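PDB 3QD7: uncharacterized protein ydaL from Escherichia coli, which binds DNA and cleaves it as an endonuclease, this chain being the part that holds the Smr domain. Local coordinates for residues D16-P19 with L20-L24; E25-R28 with E29-H33; L53-P56 with V57-R61; S66-Q69 with Q70-D74; N94-R97 with S98-R102. One frame throughout, in Å; residues are numbered along the deposited sequence.

Contact 1. Residues D16-P19 with L20-L24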
loop_
_atom_site.group_PDB
_atom_site.type_symbol
_atom_site.label_atom_id
_atom_site.label_comp_id
_atom_site.label_asym_id
_atom_site.label_seq_id
_atom_site.Cartn_x
_atom_site.Cartn_y
_atom_site.Cartn_z
ATOM N N ASP A 16 -8.287 10.158 -7.486
ATOM C CA ASP A 16 -7.292 11.195 -7.590
ATOM C C ASP A 16 -6.002 10.544 -8.130
ATOM O O ASP A 16 -5.225 9.959 -7.369
ATOM C CB ASP A 16 -7.088 11.887 -6.218
ATOM C CG ASP A 16 -7.525 11.009 -5.002
ATOM O OD1 ASP A 16 -8.465 10.168 -5.118
ATOM O OD2 ASP A 16 -6.939 11.182 -3.897
ATOM N N ILE A 17 -5.803 10.635 -9.448
ATOM C CA ILE A 17 -4.676 9.988 -10.127
ATOM C C ILE A 17 -3.387 10.675 -9.741
ATOM O O ILE A 17 -3.296 11.903 -9.800
ATOM C CB ILE A 17 -4.864 9.956 -11.655
ATOM C CG1 ILE A 17 -6.062 9.064 -11.987
ATOM C CG2 ILE A 17 -3.609 9.417 -12.364
ATOM C CD1 ILE A 17 -6.619 9.253 -13.395
ATOM N N ILE A 18 -2.402 9.881 -9.322
ATOM C CA ILE A 18 -1.113 10.438 -8.926
ATOM C C ILE A 18 -0.141 10.490 -10.114
ATOM O O ILE A 18 0.113 9.467 -10.776
ATOM C CB ILE A 18 -0.494 9.708 -7.704
ATOM C CG1 ILE A 18 -1.488 9.682 -6.544
ATOM C CG2 ILE A 18 0.833 10.387 -7.241
ATOM C CD1 ILE A 18 -1.174 8.614 -5.569
ATOM N N PRO A 19 0.374 11.695 -10.413
ATOM C CA PRO A 19 1.326 11.834 -11.520
ATOM C C PRO A 19 2.541 10.953 -11.298
ATOM O O PRO A 19 2.902 10.703 -10.153
ATOM C CB PRO A 19 1.705 13.314 -11.464
ATOM C CG PRO A 19 0.459 13.969 -10.913
ATOM C CD PRO A 19 -0.078 12.998 -9.898
ATOM N N LEU A 20 3.156 10.479 -12.384
ATOM C CA LEU A 20 4.321 9.592 -12.273
ATOM C C LEU A 20 5.493 10.293 -11.582
ATOM O O LEU A 20 6.346 9.649 -10.963
ATOM C CB LEU A 20 4.757 9.085 -13.653
ATOM C CG LEU A 20 3.816 8.212 -14.492
ATOM C CD1 LEU A 20 4.534 7.853 -15.806
ATOM C CD2 LEU A 20 3.338 6.956 -13.754
ATOM N N SER A 21 5.501 11.619 -11.691
ATOM C CA SER A 21 6.522 12.461 -11.079
ATOM C C SER A 21 6.341 12.597 -9.567
ATOM O O SER A 21 7.266 13.056 -8.890
ATOM C CB SER A 21 6.531 13.857 -11.727
ATOM O OG SER A 21 5.417 14.635 -11.291
ATOM N N GLN A 22 5.163 12.218 -9.045
ATOM C CA GLN A 22 4.959 12.183 -7.595
ATOM C C GLN A 22 5.157 10.780 -6.988
ATOM O O GLN A 22 4.516 9.811 -7.419
ATOM C CB GLN A 22 3.606 12.772 -7.187
ATOM C CG GLN A 22 3.526 14.286 -7.416
ATOM C CD GLN A 22 2.163 14.895 -7.112
ATOM O OE1 GLN A 22 1.279 14.264 -6.500
ATOM N NE2 GLN A 22 1.991 16.152 -7.530
ATOM N N PRO A 23 6.029 10.681 -5.968
ATOM C CA PRO A 23 6.186 9.433 -5.232
ATOM C C PRO A 23 4.983 9.220 -4.341
ATOM O O PRO A 23 4.149 10.121 -4.198
ATOM C CB PRO A 23 7.409 9.696 -4.361
ATOM C CG PRO A 23 7.350 11.162 -4.089
ATOM C CD PRO A 23 6.844 11.766 -5.376
ATOM N N LEU A 24 4.891 8.021 -3.785
ATOM C CA LEU A 24 3.900 7.686 -2.783
ATOM C C LEU A 24 4.523 8.055 -1.457
ATOM O O LEU A 24 5.577 7.543 -1.127
ATOM C CB LEU A 24 3.557 6.178 -2.836
ATOM C CG LEU A 24 2.154 5.805 -3.292
ATOM C CD1 LEU A 24 1.707 6.563 -4.546
ATOM C CD2 LEU A 24 2.000 4.309 -3.449
#

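Contact 2. Residues E25-R28 with E29-H33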
loop_
_atom_site.group_PDB
_atom_site.type_symbol
_atom_site.label_atom_id
_atom_site.label_comp_id
_atom_site.label_asym_id
_atom_site.label_seq_id
_atom_site.Cartn_x
_atom_site.Cartn_y
_atom_site.Cartn_z
ATOM N N GLU A 25 3.898 8.971 -0.730
ATOM C CA GLU A 25 4.294 9.297 0.626
ATOM C C GLU A 25 3.087 9.738 1.453
ATOM O O GLU A 25 2.224 10.512 0.984
ATOM C CB GLU A 25 5.362 10.371 0.634
ATOM C CG GLU A 25 6.765 9.893 0.267
ATOM C CD GLU A 25 7.757 11.037 0.228
ATOM O OE1 GLU A 25 7.295 12.197 0.376
ATOM O OE2 GLU A 25 8.981 10.791 0.052
ATOM N N PHE A 26 3.008 9.224 2.673
ATOM C CA PHE A 26 1.884 9.510 3.555
ATOM C C PHE A 26 2.369 9.277 4.960
ATOM O O PHE A 26 3.040 8.277 5.223
ATOM C CB PHE A 26 0.669 8.593 3.246
ATOM C CG PHE A 26 -0.442 8.685 4.255
ATOM C CD1 PHE A 26 -1.305 9.772 4.270
ATOM C CD2 PHE A 26 -0.635 7.680 5.177
ATOM C CE1 PHE A 26 -2.343 9.875 5.232
ATOM C CE2 PHE A 26 -1.654 7.751 6.118
ATOM C CZ PHE A 26 -2.514 8.871 6.147
ATOM N N ARG A 27 2.016 10.191 5.860
ATOM C CA ARG A 27 2.339 10.049 7.261
ATOM C C ARG A 27 1.205 10.658 8.086
ATOM O O ARG A 27 0.810 11.802 7.852
ATOM C CB ARG A 27 3.682 10.729 7.554
ATOM C CG ARG A 27 4.147 10.655 9.004
ATOM C CD ARG A 27 5.404 11.525 9.225
ATOM N NE ARG A 27 5.186 12.917 8.815
ATOM C CZ ARG A 27 6.086 13.673 8.190
ATOM N NH1 ARG A 27 7.277 13.176 7.889
ATOM N NH2 ARG A 27 5.788 14.927 7.857
ATOM N N ARG A 28 0.666 9.880 9.031
ATOM C CA ARG A 28 -0.348 10.406 9.940
ATOM C C ARG A 28 0.294 11.337 10.955
ATOM O O ARG A 28 1.466 11.175 11.288
ATOM C CB ARG A 28 -1.080 9.284 10.675
ATOM C CG ARG A 28 -2.011 8.525 9.750
ATOM C CD ARG A 28 -3.246 8.017 10.448
ATOM N NE ARG A 28 -3.681 6.805 9.777
ATOM C CZ ARG A 28 -4.587 6.766 8.812
ATOM N NH1 ARG A 28 -5.195 7.882 8.406
ATOM N NH2 ARG A 28 -4.886 5.607 8.259
ATOM N N GLU A 29 -0.482 12.319 11.408
ATOM C CA GLU A 29 -0.109 13.211 12.516
ATOM C C GLU A 29 -0.033 12.411 13.803
ATOM O O GLU A 29 -0.787 11.462 13.999
ATOM C CB GLU A 29 -1.173 14.307 12.720
ATOM C CG GLU A 29 -1.481 15.179 11.498
ATOM C CD GLU A 29 -2.307 14.464 10.397
ATOM O OE1 GLU A 29 -3.058 13.493 10.707
ATOM O OE2 GLU A 29 -2.191 14.881 9.212
ATOM N N GLY A 30 0.878 12.811 14.677
ATOM C CA GLY A 30 0.907 12.334 16.053
ATOM C C GLY A 30 1.575 10.997 16.309
ATOM O O GLY A 30 1.349 10.401 17.358
ATOM N N LEU A 31 2.390 10.534 15.364
ATOM C CA LEU A 31 3.161 9.300 15.482
ATOM C C LEU A 31 4.358 9.432 16.401
ATOM O O LEU A 31 4.906 10.505 16.550
ATOM C CB LEU A 31 3.695 8.916 14.099
ATOM C CG LEU A 31 2.681 8.512 13.032
ATOM C CD1 LEU A 31 3.472 8.116 11.764
ATOM C CD2 LEU A 31 1.801 7.367 13.521
ATOM N N GLN A 32 4.810 8.311 16.950
ATOM C CA GLN A 32 6.017 8.259 17.770
ATOM C C GLN A 32 7.273 8.514 16.941
ATOM O O GLN A 32 7.357 8.090 15.773
ATOM C CB GLN A 32 6.137 6.903 18.462
ATOM C CG GLN A 32 7.373 6.784 19.404
ATOM C CD GLN A 32 7.376 5.513 20.248
ATOM O OE1 GLN A 32 6.489 4.669 20.116
ATOM N NE2 GLN A 32 8.389 5.372 21.117
ATOM N N HIS A 33 8.253 9.179 17.555
ATOM C CA HIS A 33 9.514 9.482 16.900
ATOM C C HIS A 33 10.140 8.394 15.998
ATOM O O HIS A 33 10.674 8.704 14.927
ATOM C CB HIS A 33 10.551 9.999 17.905
ATOM C CG HIS A 33 11.871 10.322 17.285
ATOM N ND1 HIS A 33 12.011 11.251 16.278
ATOM C CD2 HIS A 33 13.107 9.818 17.508
ATOM C CE1 HIS A 33 13.282 11.325 15.924
ATOM N NE2 HIS A 33 13.966 10.459 16.651
#

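Contact 3. Residues L53-P56 with V57-R61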
loop_
_atom_site.group_PDB
_atom_site.type_symbol
_atom_site.label_atom_id
_atom_site.label_comp_id
_atom_site.label_asym_id
_atom_site.label_seq_id
_atom_site.Cartn_x
_atom_site.Cartn_y
_atom_site.Cartn_z
ATOM N N LEU A 53 0.593 -7.166 -9.496
ATOM C CA LEU A 53 0.918 -7.056 -10.919
ATOM C C LEU A 53 -0.129 -7.767 -11.757
ATOM O O LEU A 53 -0.533 -8.902 -11.439
ATOM C CB LEU A 53 2.315 -7.595 -11.224
ATOM C CG LEU A 53 3.440 -6.867 -10.508
ATOM C CD1 LEU A 53 4.710 -7.691 -10.644
ATOM C CD2 LEU A 53 3.670 -5.454 -11.063
ATOM N N ARG A 54 -0.573 -7.052 -12.790
ATOM C CA ARG A 54 -1.570 -7.487 -13.786
ATOM C C ARG A 54 -2.906 -7.973 -13.210
ATOM O O ARG A 54 -3.603 -8.822 -13.794
ATOM C CB ARG A 54 -0.957 -8.400 -14.872
ATOM C CG ARG A 54 -0.511 -9.786 -14.460
ATOM C CD ARG A 54 0.464 -10.363 -15.503
ATOM N NE ARG A 54 1.734 -9.628 -15.527
ATOM C CZ ARG A 54 2.861 -10.041 -14.946
ATOM N NH1 ARG A 54 2.900 -11.204 -14.295
ATOM N NH2 ARG A 54 3.959 -9.287 -15.015
ATOM N N GLN A 55 -3.264 -7.394 -12.063
ATOM C CA GLN A 55 -4.579 -7.613 -11.456
ATOM C C GLN A 55 -5.502 -6.469 -11.790
ATOM O O GLN A 55 -5.127 -5.291 -11.619
ATOM C CB GLN A 55 -4.486 -7.760 -9.936
ATOM C CG GLN A 55 -3.561 -8.878 -9.458
ATOM C CD GLN A 55 -4.142 -10.275 -9.647
ATOM O OE1 GLN A 55 -5.307 -10.443 -10.023
ATOM N NE2 GLN A 55 -3.320 -11.289 -9.380
ATOM N N PRO A 56 -6.732 -6.798 -12.231
ATOM C CA PRO A 56 -7.774 -5.777 -12.433
ATOM C C PRO A 56 -8.030 -4.965 -11.147
ATOM O O PRO A 56 -7.685 -5.420 -10.050
ATOM C CB PRO A 56 -9.006 -6.598 -12.839
ATOM C CG PRO A 56 -8.709 -8.018 -12.413
ATOM C CD PRO A 56 -7.227 -8.174 -12.448
ATOM N N VAL A 57 -8.609 -3.774 -11.275
ATOM C CA VAL A 57 -8.743 -2.865 -10.130
ATOM C C VAL A 57 -9.610 -3.440 -8.991
ATOM O O VAL A 57 -9.229 -3.340 -7.823
ATOM C CB VAL A 57 -9.223 -1.435 -10.556
ATOM C CG1 VAL A 57 -9.703 -0.633 -9.358
ATOM C CG2 VAL A 57 -8.113 -0.677 -11.265
ATOM N N GLU A 58 -10.752 -4.050 -9.320
ATOM C CA GLU A 58 -11.635 -4.663 -8.307
ATOM C C GLU A 58 -10.958 -5.823 -7.588
ATOM O O GLU A 58 -11.176 -6.035 -6.399
ATOM C CB GLU A 58 -12.924 -5.180 -8.935
ATOM C CG GLU A 58 -14.246 -4.969 -8.165
ATOM C CD GLU A 58 -14.131 -4.445 -6.734
ATOM O OE1 GLU A 58 -14.451 -5.192 -5.788
ATOM O OE2 GLU A 58 -13.776 -3.260 -6.550
ATOM N N GLU A 59 -10.149 -6.586 -8.309
ATOM C CA GLU A 59 -9.383 -7.673 -7.673
ATOM C C GLU A 59 -8.320 -7.112 -6.722
ATOM O O GLU A 59 -8.117 -7.657 -5.652
ATOM C CB GLU A 59 -8.769 -8.605 -8.721
ATOM C CG GLU A 59 -8.174 -9.905 -8.156
ATOM C CD GLU A 59 -9.239 -10.939 -7.671
ATOM O OE1 GLU A 59 -8.887 -11.860 -6.884
ATOM O OE2 GLU A 59 -10.419 -10.840 -8.078
ATOM N N CYS A 60 -7.652 -6.029 -7.121
ATOM C CA CYS A 60 -6.703 -5.316 -6.258
ATOM C C CYS A 60 -7.374 -4.860 -4.984
ATOM O O CYS A 60 -6.801 -4.989 -3.916
ATOM C CB CYS A 60 -6.121 -4.075 -6.964
ATOM S SG CYS A 60 -4.943 -4.449 -8.261
ATOM N N ARG A 61 -8.588 -4.320 -5.098
ATOM C CA ARG A 61 -9.326 -3.838 -3.926
ATOM C C ARG A 61 -9.665 -4.951 -2.908
ATOM O O ARG A 61 -9.610 -4.736 -1.687
ATOM C CB ARG A 61 -10.593 -3.102 -4.352
ATOM C CG ARG A 61 -11.244 -2.294 -3.231
ATOM C CD ARG A 61 -12.541 -1.622 -3.690
ATOM N NE ARG A 61 -13.570 -2.634 -3.788
ATOM C CZ ARG A 61 -14.479 -2.862 -2.850
ATOM N NH1 ARG A 61 -14.531 -2.093 -1.765
ATOM N NH2 ARG A 61 -15.343 -3.852 -3.007
#

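Contact 4. Residues S66-Q69 with Q70-D74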
loop_
_atom_site.group_PDB
_atom_site.type_symbol
_atom_site.label_atom_id
_atom_site.label_comp_id
_atom_site.label_asym_id
_atom_site.label_seq_id
_atom_site.Cartn_x
_atom_site.Cartn_y
_atom_site.Cartn_z
ATOM N N SER A 66 -8.056 -7.778 2.077
ATOM C CA SER A 66 -7.799 -9.070 2.692
ATOM C C SER A 66 -6.357 -9.188 3.230
ATOM O O SER A 66 -6.122 -9.718 4.319
ATOM C CB SER A 66 -8.092 -10.162 1.653
ATOM O OG SER A 66 -7.967 -11.436 2.243
ATOM N N PHE A 67 -5.389 -8.688 2.458
ATOM C CA PHE A 67 -3.970 -8.756 2.845
ATOM C C PHE A 67 -3.704 -7.911 4.091
ATOM O O PHE A 67 -3.046 -8.354 5.031
ATOM C CB PHE A 67 -3.083 -8.286 1.678
ATOM C CG PHE A 67 -1.616 -8.184 2.021
ATOM C CD1 PHE A 67 -0.821 -9.341 2.142
ATOM C CD2 PHE A 67 -1.017 -6.922 2.197
ATOM C CE1 PHE A 67 0.558 -9.243 2.439
ATOM C CE2 PHE A 67 0.358 -6.823 2.486
ATOM C CZ PHE A 67 1.144 -7.985 2.612
ATOM N N ILE A 68 -4.208 -6.687 4.107
ATOM C CA ILE A 68 -3.985 -5.850 5.286
ATOM C C ILE A 68 -4.660 -6.427 6.550
ATOM O O ILE A 68 -4.048 -6.461 7.632
ATOM C CB ILE A 68 -4.417 -4.380 5.038
ATOM C CG1 ILE A 68 -3.588 -3.784 3.893
ATOM C CG2 ILE A 68 -4.255 -3.540 6.364
ATOM C CD1 ILE A 68 -2.113 -3.599 4.223
ATOM N N GLN A 69 -5.895 -6.909 6.416
ATOM C CA GLN A 69 -6.541 -7.656 7.513
ATOM C C GLN A 69 -5.686 -8.832 8.013
ATOM O O GLN A 69 -5.547 -9.019 9.219
ATOM C CB GLN A 69 -7.922 -8.189 7.104
ATOM C CG GLN A 69 -8.974 -7.113 6.715
ATOM C CD GLN A 69 -9.330 -6.128 7.842
ATOM O OE1 GLN A 69 -9.812 -5.014 7.582
ATOM N NE2 GLN A 69 -9.118 -6.532 9.077
ATOM N N GLN A 70 -5.122 -9.612 7.085
ATOM C CA GLN A 70 -4.280 -10.766 7.425
ATOM C C GLN A 70 -3.024 -10.307 8.147
ATOM O O GLN A 70 -2.649 -10.873 9.170
ATOM C CB GLN A 70 -3.898 -11.586 6.168
ATOM C CG GLN A 70 -2.600 -12.447 6.306
ATOM C CD GLN A 70 -1.589 -12.352 5.103
ATOM O OE1 GLN A 70 -0.390 -12.052 5.297
ATOM N NE2 GLN A 70 -2.072 -12.651 3.877
ATOM N N ALA A 71 -2.366 -9.290 7.591
ATOM C CA ALA A 71 -1.096 -8.765 8.150
ATOM C C ALA A 71 -1.315 -8.261 9.587
ATOM O O ALA A 71 -0.530 -8.531 10.475
ATOM C CB ALA A 71 -0.559 -7.656 7.264
ATOM N N LEU A 72 -2.423 -7.568 9.816
ATOM C CA LEU A 72 -2.736 -7.046 11.148
ATOM C C LEU A 72 -2.992 -8.213 12.101
ATOM O O LEU A 72 -2.417 -8.285 13.199
ATOM C CB LEU A 72 -3.939 -6.106 11.083
ATOM C CG LEU A 72 -3.655 -4.801 10.340
ATOM C CD1 LEU A 72 -4.942 -4.018 9.958
ATOM C CD2 LEU A 72 -2.639 -3.886 11.121
ATOM N N ALA A 73 -3.797 -9.171 11.655
ATOM C CA ALA A 73 -4.063 -10.330 12.487
ATOM C C ALA A 73 -2.772 -11.060 12.863
ATOM O O ALA A 73 -2.694 -11.615 13.958
ATOM C CB ALA A 73 -5.072 -11.273 11.825
ATOM N N ASP A 74 -1.756 -11.040 11.989
ATOM C CA ASP A 74 -0.490 -11.775 12.277
ATOM C C ASP A 74 0.563 -10.944 13.011
ATOM O O ASP A 74 1.686 -11.409 13.211
ATOM C CB ASP A 74 0.123 -12.405 11.004
ATOM C CG ASP A 74 -0.778 -13.482 10.388
ATOM O OD1 ASP A 74 -1.502 -14.157 11.164
ATOM O OD2 ASP A 74 -0.778 -13.646 9.142
#

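Contact 5. Residues N94-R97 with S98-R102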
loop_
_atom_site.group_PDB
_atom_site.type_symbol
_atom_site.label_atom_id
_atom_site.label_comp_id
_atom_site.label_asym_id
_atom_site.label_seq_id
_atom_site.Cartn_x
_atom_site.Cartn_y
_atom_site.Cartn_z
ATOM N N ASN A 94 -0.155 2.724 -12.766
ATOM C CA ASN A 94 -0.371 3.989 -12.062
ATOM C C ASN A 94 -1.793 4.154 -11.495
ATOM O O ASN A 94 -1.986 4.803 -10.468
ATOM C CB ASN A 94 -0.029 5.203 -12.949
ATOM C CG ASN A 94 0.142 6.464 -12.119
ATOM O OD1 ASN A 94 -0.576 7.468 -12.284
ATOM N ND2 ASN A 94 1.069 6.400 -11.181
ATOM N N ILE A 95 -2.781 3.599 -12.191
ATOM C CA ILE A 95 -4.152 3.588 -11.679
ATOM C C ILE A 95 -4.214 2.732 -10.406
ATOM O O ILE A 95 -4.761 3.161 -9.382
ATOM C CB ILE A 95 -5.174 3.068 -12.725
ATOM C CG1 ILE A 95 -5.265 3.994 -13.954
ATOM C CG2 ILE A 95 -6.540 2.907 -12.099
ATOM C CD1 ILE A 95 -5.446 5.466 -13.639
ATOM N N VAL A 96 -3.657 1.526 -10.485
ATOM C CA VAL A 96 -3.496 0.673 -9.319
ATOM C C VAL A 96 -2.746 1.388 -8.173
ATOM O O VAL A 96 -3.212 1.364 -7.035
ATOM C CB VAL A 96 -2.812 -0.676 -9.651
ATOM C CG1 VAL A 96 -2.558 -1.513 -8.359
ATOM C CG2 VAL A 96 -3.683 -1.485 -10.605
ATOM N N ARG A 97 -1.599 1.997 -8.490
ATOM C CA ARG A 97 -0.799 2.746 -7.535
ATOM C C ARG A 97 -1.653 3.834 -6.866
ATOM O O ARG A 97 -1.567 4.051 -5.654
ATOM C CB ARG A 97 0.415 3.384 -8.239
ATOM C CG ARG A 97 1.465 3.970 -7.258
ATOM C CD ARG A 97 2.673 4.563 -7.970
ATOM N NE ARG A 97 2.331 5.778 -8.708
ATOM C CZ ARG A 97 2.862 6.978 -8.495
ATOM N NH1 ARG A 97 3.800 7.166 -7.555
ATOM N NH2 ARG A 97 2.442 8.000 -9.234
ATOM N N SER A 98 -2.471 4.523 -7.670
ATOM C CA SER A 98 -3.294 5.641 -7.152
ATOM C C SER A 98 -4.393 5.159 -6.213
ATOM O O SER A 98 -4.642 5.791 -5.183
ATOM C CB SER A 98 -3.877 6.502 -8.271
ATOM O OG SER A 98 -2.856 7.181 -8.947
ATOM N N TYR A 99 -5.008 4.024 -6.549
ATOM C CA TYR A 99 -5.994 3.404 -5.667
ATOM C C TYR A 99 -5.347 2.928 -4.392
ATOM O O TYR A 99 -5.930 3.095 -3.306
ATOM C CB TYR A 99 -6.709 2.244 -6.361
ATOM C CG TYR A 99 -7.960 2.672 -7.099
ATOM C CD1 TYR A 99 -9.006 3.333 -6.423
ATOM C CD2 TYR A 99 -8.107 2.428 -8.469
ATOM C CE1 TYR A 99 -10.161 3.723 -7.092
ATOM C CE2 TYR A 99 -9.270 2.828 -9.160
ATOM C CZ TYR A 99 -10.286 3.471 -8.453
ATOM O OH TYR A 99 -11.415 3.869 -9.106
ATOM N N VAL A 100 -4.148 2.332 -4.506
ATOM C CA VAL A 100 -3.460 1.823 -3.303
ATOM C C VAL A 100 -3.142 3.006 -2.366
ATOM O O VAL A 100 -3.307 2.916 -1.147
ATOM C CB VAL A 100 -2.172 0.997 -3.648
ATOM C CG1 VAL A 100 -1.324 0.758 -2.385
ATOM C CG2 VAL A 100 -2.515 -0.362 -4.343
ATOM N N ALA A 101 -2.725 4.129 -2.944
ATOM C CA ALA A 101 -2.482 5.341 -2.153
ATOM C C ALA A 101 -3.692 5.757 -1.303
ATOM O O ALA A 101 -3.544 6.119 -0.147
ATOM C CB ALA A 101 -2.058 6.492 -3.054
ATOM N N ARG A 102 -4.885 5.725 -1.894
ATOM C CA ARG A 102 -6.093 6.075 -1.171
ATOM C C ARG A 102 -6.471 4.987 -0.177
ATOM O O ARG A 102 -6.775 5.281 0.975
ATOM C CB ARG A 102 -7.246 6.259 -2.159
ATOM C CG ARG A 102 -8.610 6.247 -1.498
ATOM C CD ARG A 102 -9.685 6.081 -2.519
ATOM N NE ARG A 102 -9.917 7.338 -3.225
ATOM C CZ ARG A 102 -10.974 7.576 -3.985
ATOM N NH1 ARG A 102 -11.903 6.634 -4.140
ATOM N NH2 ARG A 102 -11.102 8.755 -4.581
#

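Contact 1. Residues D16-P19 with L20-L24
Pro19 O is held by two groups. Gln22 N donates to it across the turn, at 2.9 Å between Gln22 N and Pro19 O. Arg97 of helix 92-105 donates to it through NH2. The Gln22 nitrogen stands above the carbonyl plane, 60° out of it, and not on a lone pair. This bond closes a type I beta turn from Pro19 to Gln22, which reverses the chain in the loop before strand 25-27. Ile18 N, just before the turn, bonds to Ser98 OG, and Gln22 O accepts from Arg97 NH1, both of helix 92-105. The extended Gln22 side chain runs alongside the proline ring, where chi1 (-69°) directs its CG. Gln22 OE1 lies 3.9 Å from Pro19 CD, a contact with carbon. The backbone of the turn sets Gln22 CB against Ile18. The CG2 branch of Ile18 meets this CB at 3.7 Å, and the two side chains cross at about a right angle. The other branch of Ile18 serves Leu24. Ile18 CD1 touches Leu24 CD1 at 3.7 Å, again nearly at a right angle. Leu24 is buried and also packs on Arg97 and on Tyr113 of strand 110-115.

Contact 2. Residues E25-R28 with E29-H33
Leu31 folds back over the end of strand 25-27 and meets Arg27 and Arg28. The apolar part comes first. Leu31 CD1 lies 3.8 Å from Arg27 CG, so a methyl group touches the aliphatic stem of the arginine. The two side chains approach at a slant. Arg27 has CG anti to its backbone N (chi1 180°), which puts the stem within range of the leucine.

Contacts of side chains with the backbone form the second group. The chain turns at Gly30, with a positive phi of 83° that suits a glycine, and so brings Leu31 round. Leu31 CG sits 3.4 Å from Arg28 O, and CD1 of the same leucine is 3.7 Å from that oxygen. Glu29 bends at chi2 (73°), and its OE1 returns to 4.0 Å from Arg28 C.

The charged groups do not pair. Arg28 NH1 and Glu29 OE1 are 6.4 Å apart, although their charges are opposite. The guanidinium of Arg28 turns instead to backbone carbonyls, with NE donating to Val110 O and NH2 to Thr105 O. One of its faces receives Phe26 CZ, 3.6 Å above the plane and offset toward the rim.

Strand 25-27 is an outermost strand of the sheet and runs antiparallel to strand 110-115. Phe26 and Arg28 bond through their backbones to Tyr113 and Gln111. Leu31 packs on Gln111 and on Leu36, in the loop before helix 37-40.

Contact 3. Residues L53-P56 with V57-R61
Pro56 and Glu59 run alongside each other in one direction. Pro56 CG rests 3.7 Å from Glu59 CB, so the ring packs on the root of the glutamate. Gln55 slopes across the same side chain. Its OE1 is 3.5 Å from Glu59 CG, and its amide plane is turned 36° from the glutamate carboxylate. A bend at chi2 (-74°) carries the amide there. The sulfur of Cys60 approaches Gln55 from another direction, with SG 3.7 Å from Gln55 CB.

Pro56 is the N-cap residue of helix 57-73. Cys60 N donates to Pro56 O at 3.0 Å, and this is a bond of the first helical turn. Within that turn Arg61 forms a side-on salt bridge with Glu58, through NE and NH2. The shorter bond runs from Arg61 NE to the syn lone pair of Glu58 OE2, at 2.8 Å. Arg61 NH2 meets Glu58 OE1 at 3.2 Å, in the guanidinium plane.

The contact joins the loop after strand 49-51 to the start of helix 57-73. Val57 packs on Tyr99, and Cys60 on Val96 and Trp103, all of helix 92-105. Gln55 O accepts from His92 NE2, at the start of that helix.

Contact 4. Residues S66-Q69 with Q70-D74
Four backbone bonds join residues 66-69 to residues 70-73. The shortest runs from Ala71 N to Phe67 O, at 2.8 Å. Leu72 N reaches Ile68 O and Gln70 N reaches Ser66 O, both at 2.9 Å. Ala73 N closes on Gln69 O at 3.0 Å. Each joins a residue to the one four before it, the pattern of an alpha helix. Beyond them, Asp74 N still bonds to Gln70 O as the helix ends.

This is the last part of helix 57-73, the crossover helix of a beta-alpha-beta unit between the parallel strands 49-51 and 78-82. The side chains of Phe67, Ile68 and Ala71 meet Val79 of strand 78-82. Ala71 and Leu72 reach Leu130 of strand 125-130. The hydroxyl of Ser66 bonds instead to Thr3 OG1, near the start of the chain.

Along the helix, Ile68 CG2 touches Leu72 CD1 at 3.7 Å. The leucine also leans back on the preceding turn, with Leu72 CG 3.2 Å from Ile68 O. Its chi1 of -68° keeps CG beside the backbone N, which tips the branch back toward that oxygen. Gln70 bends its amide toward Phe67. The planes of amide and ring are 83° apart, and Gln70 NE2 comes obliquely to 3.9 Å from Phe67 CD1.

Contact 5. Residues N94-R97 with S98-R102
Ser98 gives two bonds to Asn94 O. The hydroxyl OG donates at 3.0 Å to Asn94 O, and Ser98 N donates to the same oxygen at 2.9 Å. They arrive from opposite faces of the carbonyl plane. The backbone N stands 37° out of that plane, and the hydroxyl is tilted from it by 25°. With OG anti to the carbonyl carbon of Ser98 (chi1 -67°), the hydroxyl turns back along the helix to the preceding turn.

The next three carbonyls are met by ordinary helical bonds. Tyr99 N donates to Ile95 O, Val100 N to Val96 O and Ala101 N to Arg97 O. Ser98 OG, and NH1 and NH2 of Arg97, have further partners in the backbone of residues 16-24. Arg102 reaches the chain just before them: its NH2 forms a salt bridge with Asp16 OD1 and also bonds to Gly13 O.

The apolar side chains line up one turn apart. Ile95 and Tyr99 run abreast, with Ile95 CG2 4.0 Å from Tyr99 CD2. Val96 CG1 is 4.2 Å from Val100 CG2. This side of the helix faces helix 57-73, where Ile95 packs on Val57.

The chemistry implies a helix with two duties. Its apolar side packs on helix 57-73, while Ser98 and Arg97 pair with backbone groups of the loop that holds residues 16-24.

Contact 5 is the buried one, and contact 4 is partly buried. Contacts 1, 2 and 3 lie at the surface. Contacts 3 and 4 are the beginning and the later turns of one helix, 57-73, with centres about 18 Å apart. Contact 5 belongs to helix 92-105 and touches two others: contact 3 by apolar packing, and contact 1 by polar bonds to the loop backbone. Contacts 1 and 2 follow each other along the chain, yet their chemistry differs. A turn bond closes the first, while the second rests on carbon contacts. Regular helical bonds run through contacts 4 and 5, and begin in contact 3.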